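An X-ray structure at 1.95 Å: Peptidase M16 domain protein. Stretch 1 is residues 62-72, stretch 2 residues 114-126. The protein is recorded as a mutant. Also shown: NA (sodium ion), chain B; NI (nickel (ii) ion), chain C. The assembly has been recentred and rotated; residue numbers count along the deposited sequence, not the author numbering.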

# COMPACT_ATOMS: atom_id res chain seq x y z
N PHE A 62 -14.57 -19.55 7.22
CA PHE A 62 -14.25 -20.53 8.28
C PHE A 62 -13.16 -21.52 7.80
O PHE A 62 -12.15 -21.77 8.49
CB PHE A 62 -15.54 -21.26 8.67
CG PHE A 62 -15.54 -21.84 10.07
CD1 PHE A 62 -14.64 -22.82 10.43
CD2 PHE A 62 -16.50 -21.45 10.99
CE1 PHE A 62 -14.66 -23.36 11.72
CE2 PHE A 62 -16.52 -21.98 12.27
CZ PHE A 62 -15.61 -22.93 12.63
N LEU A 63 -13.34 -22.06 6.60
CA LEU A 63 -12.34 -22.97 6.01
C LEU A 63 -10.98 -22.26 5.85
O LEU A 63 -9.93 -22.84 6.13
CB LEU A 63 -12.81 -23.53 4.67
CG LEU A 63 -13.99 -24.51 4.70
CD1 LEU A 63 -14.35 -24.86 3.27
CD2 LEU A 63 -13.62 -25.80 5.54
N GLU A 64 -11.02 -20.98 5.47
CA GLU A 64 -9.78 -20.20 5.34
C GLU A 64 -9.04 -20.17 6.64
O GLU A 64 -7.82 -20.35 6.66
CB GLU A 64 -10.06 -18.78 4.83
CG GLU A 64 -8.79 -17.91 4.67
CD GLU A 64 -9.01 -16.49 5.17
OE1 GLU A 64 -9.94 -15.82 4.71
OE2 GLU A 64 -8.28 -16.06 6.07
N HIS A 65 -9.75 -19.91 7.73
CA HIS A 65 -9.12 -19.86 9.02
C HIS A 65 -8.51 -21.21 9.39
O HIS A 65 -7.43 -21.27 9.97
CB HIS A 65 -10.13 -19.47 10.10
CG HIS A 65 -10.19 -18.01 10.37
ND1 HIS A 65 -9.88 -17.47 11.60
CD2 HIS A 65 -10.50 -16.97 9.56
CE1 HIS A 65 -10.01 -16.16 11.54
NE2 HIS A 65 -10.39 -15.83 10.32
N LYS A 66 -9.22 -22.28 9.08
CA LYS A 66 -8.86 -23.62 9.55
C LYS A 66 -7.89 -24.33 8.62
O LYS A 66 -7.32 -25.37 8.97
CB LYS A 66 -10.14 -24.44 9.78
CG LYS A 66 -10.91 -24.06 11.10
CD LYS A 66 -10.02 -23.82 12.33
CE LYS A 66 -9.11 -25.00 12.74
NZ LYS A 66 -8.07 -24.61 13.76
N MSE A 67 -7.67 -23.75 7.44
CA MSE A 67 -6.78 -24.35 6.46
C MSE A 67 -5.35 -24.45 6.97
O MSE A 67 -4.62 -25.37 6.57
CB MSE A 67 -6.77 -23.57 5.14
CG MSE A 67 -6.25 -24.35 3.95
SE MSE A 67 -7.38 -25.97 3.65
CE MSE A 67 -9.12 -25.10 3.65
N PHE A 68 -4.95 -23.55 7.86
CA PHE A 68 -3.59 -23.50 8.34
C PHE A 68 -3.31 -24.52 9.46
O PHE A 68 -2.16 -24.78 9.76
CB PHE A 68 -3.25 -22.08 8.77
CG PHE A 68 -3.20 -21.12 7.62
CD1 PHE A 68 -2.02 -20.93 6.92
CD2 PHE A 68 -4.34 -20.47 7.20
CE1 PHE A 68 -1.96 -20.06 5.82
CE2 PHE A 68 -4.31 -19.59 6.09
CZ PHE A 68 -3.10 -19.37 5.41
N GLU A 69 -4.36 -25.11 10.05
CA GLU A 69 -4.19 -26.15 11.08
C GLU A 69 -3.47 -27.38 10.50
O GLU A 69 -3.88 -27.88 9.44
CB GLU A 69 -5.56 -26.58 11.63
CG GLU A 69 -5.50 -27.61 12.79
CD GLU A 69 -5.35 -26.96 14.16
OE1 GLU A 69 -6.28 -26.25 14.59
OE2 GLU A 69 -4.31 -27.18 14.82
N ASP A 70 -2.42 -27.86 11.19
CA ASP A 70 -1.75 -29.11 10.78
C ASP A 70 -1.06 -29.75 11.98
O ASP A 70 -0.31 -29.09 12.68
CB ASP A 70 -0.73 -28.83 9.68
CG ASP A 70 -0.34 -30.07 8.87
OD1 ASP A 70 0.18 -31.04 9.45
OD2 ASP A 70 -0.55 -30.03 7.63
N PRO A 71 -1.32 -31.05 12.22
CA PRO A 71 -0.61 -31.70 13.34
C PRO A 71 0.88 -31.92 13.07
O PRO A 71 1.66 -32.16 14.02
CB PRO A 71 -1.33 -33.04 13.46
CG PRO A 71 -1.82 -33.33 12.06
CD PRO A 71 -2.17 -32.00 11.48
N GLU A 72 1.28 -31.88 11.79
CA GLU A 72 2.67 -32.15 11.40
C GLU A 72 3.41 -30.92 10.84
O GLU A 72 4.41 -31.08 10.13
CB GLU A 72 2.74 -33.31 10.38
CG GLU A 72 1.93 -34.60 10.73
CD GLU A 72 2.46 -35.41 11.93
OE1 GLU A 72 1.67 -36.20 12.49
OE2 GLU A 72 3.65 -35.28 12.31
N ASP A 114 0.42 -28.89 -0.25
CA ASP A 114 0.14 -29.80 0.88
C ASP A 114 -0.85 -29.24 1.90
O ASP A 114 -1.80 -29.92 2.29
CB ASP A 114 1.45 -30.18 1.58
CG ASP A 114 2.33 -31.09 0.73
OD1 ASP A 114 1.86 -31.61 -0.33
OD2 ASP A 114 3.47 -31.29 1.14
N PHE A 115 -0.68 -27.99 2.33
CA PHE A 115 -1.56 -27.49 3.42
C PHE A 115 -2.97 -27.10 2.94
O PHE A 115 -3.92 -27.07 3.73
CB PHE A 115 -0.86 -26.38 4.25
CG PHE A 115 -1.25 -24.95 3.90
CD1 PHE A 115 -2.38 -24.36 4.45
CD2 PHE A 115 -0.43 -24.17 3.09
CE1 PHE A 115 -2.71 -23.02 4.17
CE2 PHE A 115 -0.75 -22.85 2.79
CZ PHE A 115 -1.90 -22.27 3.33
N VAL A 116 -3.13 -26.84 1.65
CA VAL A 116 -4.44 -26.54 1.10
C VAL A 116 -5.20 -27.83 0.72
O VAL A 116 -6.43 -27.85 0.74
CB VAL A 116 -4.30 -25.58 -0.09
CG1 VAL A 116 -5.64 -25.29 -0.77
CG2 VAL A 116 -3.62 -24.24 0.41
N GLN A 117 -4.46 -28.91 0.42
CA GLN A 117 -5.06 -30.19 -0.01
C GLN A 117 -5.35 -31.19 1.11
O GLN A 117 -5.78 -32.31 0.85
CB GLN A 117 -4.22 -30.84 -1.14
CG GLN A 117 -4.36 -30.08 -2.44
CD GLN A 117 -3.53 -30.59 -3.58
OE1 GLN A 117 -2.36 -31.10 -3.43
NE2 GLN A 117 -4.10 -30.45 -4.77
N SER A 118 -5.11 -30.79 2.37
CA SER A 118 -5.61 -31.56 3.52
C SER A 118 -6.23 -30.61 4.51
O SER A 118 -5.77 -29.48 4.66
CB SER A 118 -4.49 -32.33 4.23
OG SER A 118 -3.81 -33.16 3.33
N ILE A 119 -7.26 -31.05 5.21
CA ILE A 119 -7.85 -30.19 6.25
C ILE A 119 -7.90 -31.00 7.51
O ILE A 119 -8.09 -32.21 7.45
CB ILE A 119 -9.27 -29.71 5.92
CG1 ILE A 119 -9.61 -28.55 6.85
CG2 ILE A 119 -10.27 -30.86 6.04
CD1 ILE A 119 -10.81 -27.75 6.48
N HIS A 120 -7.72 -30.33 8.65
CA HIS A 120 -7.66 -31.01 9.93
C HIS A 120 -8.65 -30.38 10.91
O HIS A 120 -8.32 -29.49 11.67
CB HIS A 120 -6.20 -31.02 10.46
CG HIS A 120 -5.24 -31.72 9.54
ND1 HIS A 120 -4.96 -33.07 9.63
CD2 HIS A 120 -4.50 -31.25 8.50
CE1 HIS A 120 -4.09 -33.40 8.69
NE2 HIS A 120 -3.81 -32.32 7.98
N LEU A 121 -9.88 -30.87 10.86
CA LEU A 121 -10.95 -30.38 11.70
C LEU A 121 -11.30 -31.38 12.78
O LEU A 121 -11.36 -32.58 12.54
CB LEU A 121 -12.21 -30.17 10.85
CG LEU A 121 -12.10 -29.15 9.72
CD1 LEU A 121 -13.45 -29.04 9.06
CD2 LEU A 121 -11.64 -27.82 10.26
N THR A 122 -11.58 -30.86 13.98
CA THR A 122 -12.06 -31.67 15.10
C THR A 122 -13.24 -30.93 15.70
O THR A 122 -13.37 -29.70 15.50
CB THR A 122 -10.99 -31.83 16.22
OG1 THR A 122 -10.81 -30.58 16.90
CG2 THR A 122 -9.64 -32.31 15.65
N ASP A 123 -14.11 -31.63 16.42
CA ASP A 123 -15.25 -30.97 17.04
C ASP A 123 -14.74 -29.86 17.94
O ASP A 123 -15.28 -28.75 17.91
CB ASP A 123 -16.13 -31.94 17.81
CG ASP A 123 -16.86 -32.92 16.91
OD1 ASP A 123 -17.60 -32.46 16.02
OD2 ASP A 123 -16.68 -34.14 17.11
N GLU A 124 -13.67 -30.14 18.68
CA GLU A 124 -13.05 -29.17 19.57
C GLU A 124 -12.63 -27.91 18.81
O GLU A 124 -13.11 -26.82 19.14
CB GLU A 124 -11.85 -29.82 20.30
CG GLU A 124 -11.09 -28.90 21.25
CD GLU A 124 -9.67 -28.58 20.79
OE1 GLU A 124 -8.74 -29.25 21.30
OE2 GLU A 124 -9.47 -27.67 19.94
N ASN A 125 -11.79 -28.04 17.78
CA ASN A 125 -11.21 -26.87 17.12
C ASN A 125 -12.18 -26.11 16.23
O ASN A 125 -11.94 -24.95 15.89
CB ASN A 125 -9.89 -27.22 16.39
CG ASN A 125 -10.10 -27.90 15.04
OD1 ASN A 125 -11.20 -27.99 14.52
ND2 ASN A 125 -9.00 -28.40 14.48
N VAL A 126 -13.26 -26.78 15.84
CA VAL A 126 -14.39 -26.12 15.22
C VAL A 126 -15.09 -25.25 16.26
O VAL A 126 -15.46 -24.11 15.98
CB VAL A 126 -15.40 -27.13 14.58
CG1 VAL A 126 -16.75 -26.47 14.30
CG2 VAL A 126 -14.81 -27.72 13.31
NA NA B . -4.69 -27.64 5.60
NI NI C . -10.91 -13.99 9.21
O HOH W 1 -6.00 -27.74 7.78
O HOH W 2 -2.94 -28.62 6.74
O HOH W 3 -8.74 -13.03 9.76

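Segments far apart in sequence need no direct hydrogen bonds to be joined; a cation and ordered water can do the work, with apolar side chains packing nearby and beyond. Here no clear hydrogen bond crosses between the stretches, yet together they bury 759 Å².

Stretch 1 is helical from Phe62 to Lys66 and then turns, and the CA atoms of Met67 and Ile119 come within 5.9 Å. Stretch 2 enters as the end of a helix. The ring of Phe115 meets that of Phe68 obliquely, with centroids 4.7 Å apart and planes at 34°, while Phe115 CE1 lies 3.8 Å from CG of selenomethionine Met67. The carbonyls of Phe115 and Met67 also converge: their O atoms are 3.4 Å apart, a proximity of two acceptors made tolerable by the sodium ion both bind, at 2.1 Å from Phe115 O and 2.5 Å from Met67 O. Past Val116, whose O lies 3.6 Å from Met67 SE, Ser118 O adds a third carbonyl ligand, 2.3 Å from the sodium ion, and waters 1 and 2 also bind the ion, at 2.5 and 2.3 Å.

Ile119 then supplies a greasy contact, its CD1 lying 3.5 Å from Leu63 CD2. At His120 the bridging becomes aqueous: water 1, itself on the sodium, accepts from His120 N (3.2 Å) and donates to Lys66 O (3.0 Å) and Glu69 O (2.7 Å), at the two ends of a type I turn. The His120 imidazole meanwhile receives Pro71 CD over one face, 3.5 Å from its ring centroid, a CH-pi contact.

Leu121 CD2 packs 3.7 Å from Lys66 CB. Beyond it, Thr122 caps the next helix, its OG1 accepting from Asn125 N at 2.9 Å. Asn125 ND2 donates to His120 O (3.1 Å) and lies 3.8 Å from Lys66 CE, beside the salt bridge from Lys66 NZ to Glu69 OE1 (2.6 Å). Finally, Val126 O approaches the edge of the Phe62 ring, 3.6 Å from Phe62 CZ.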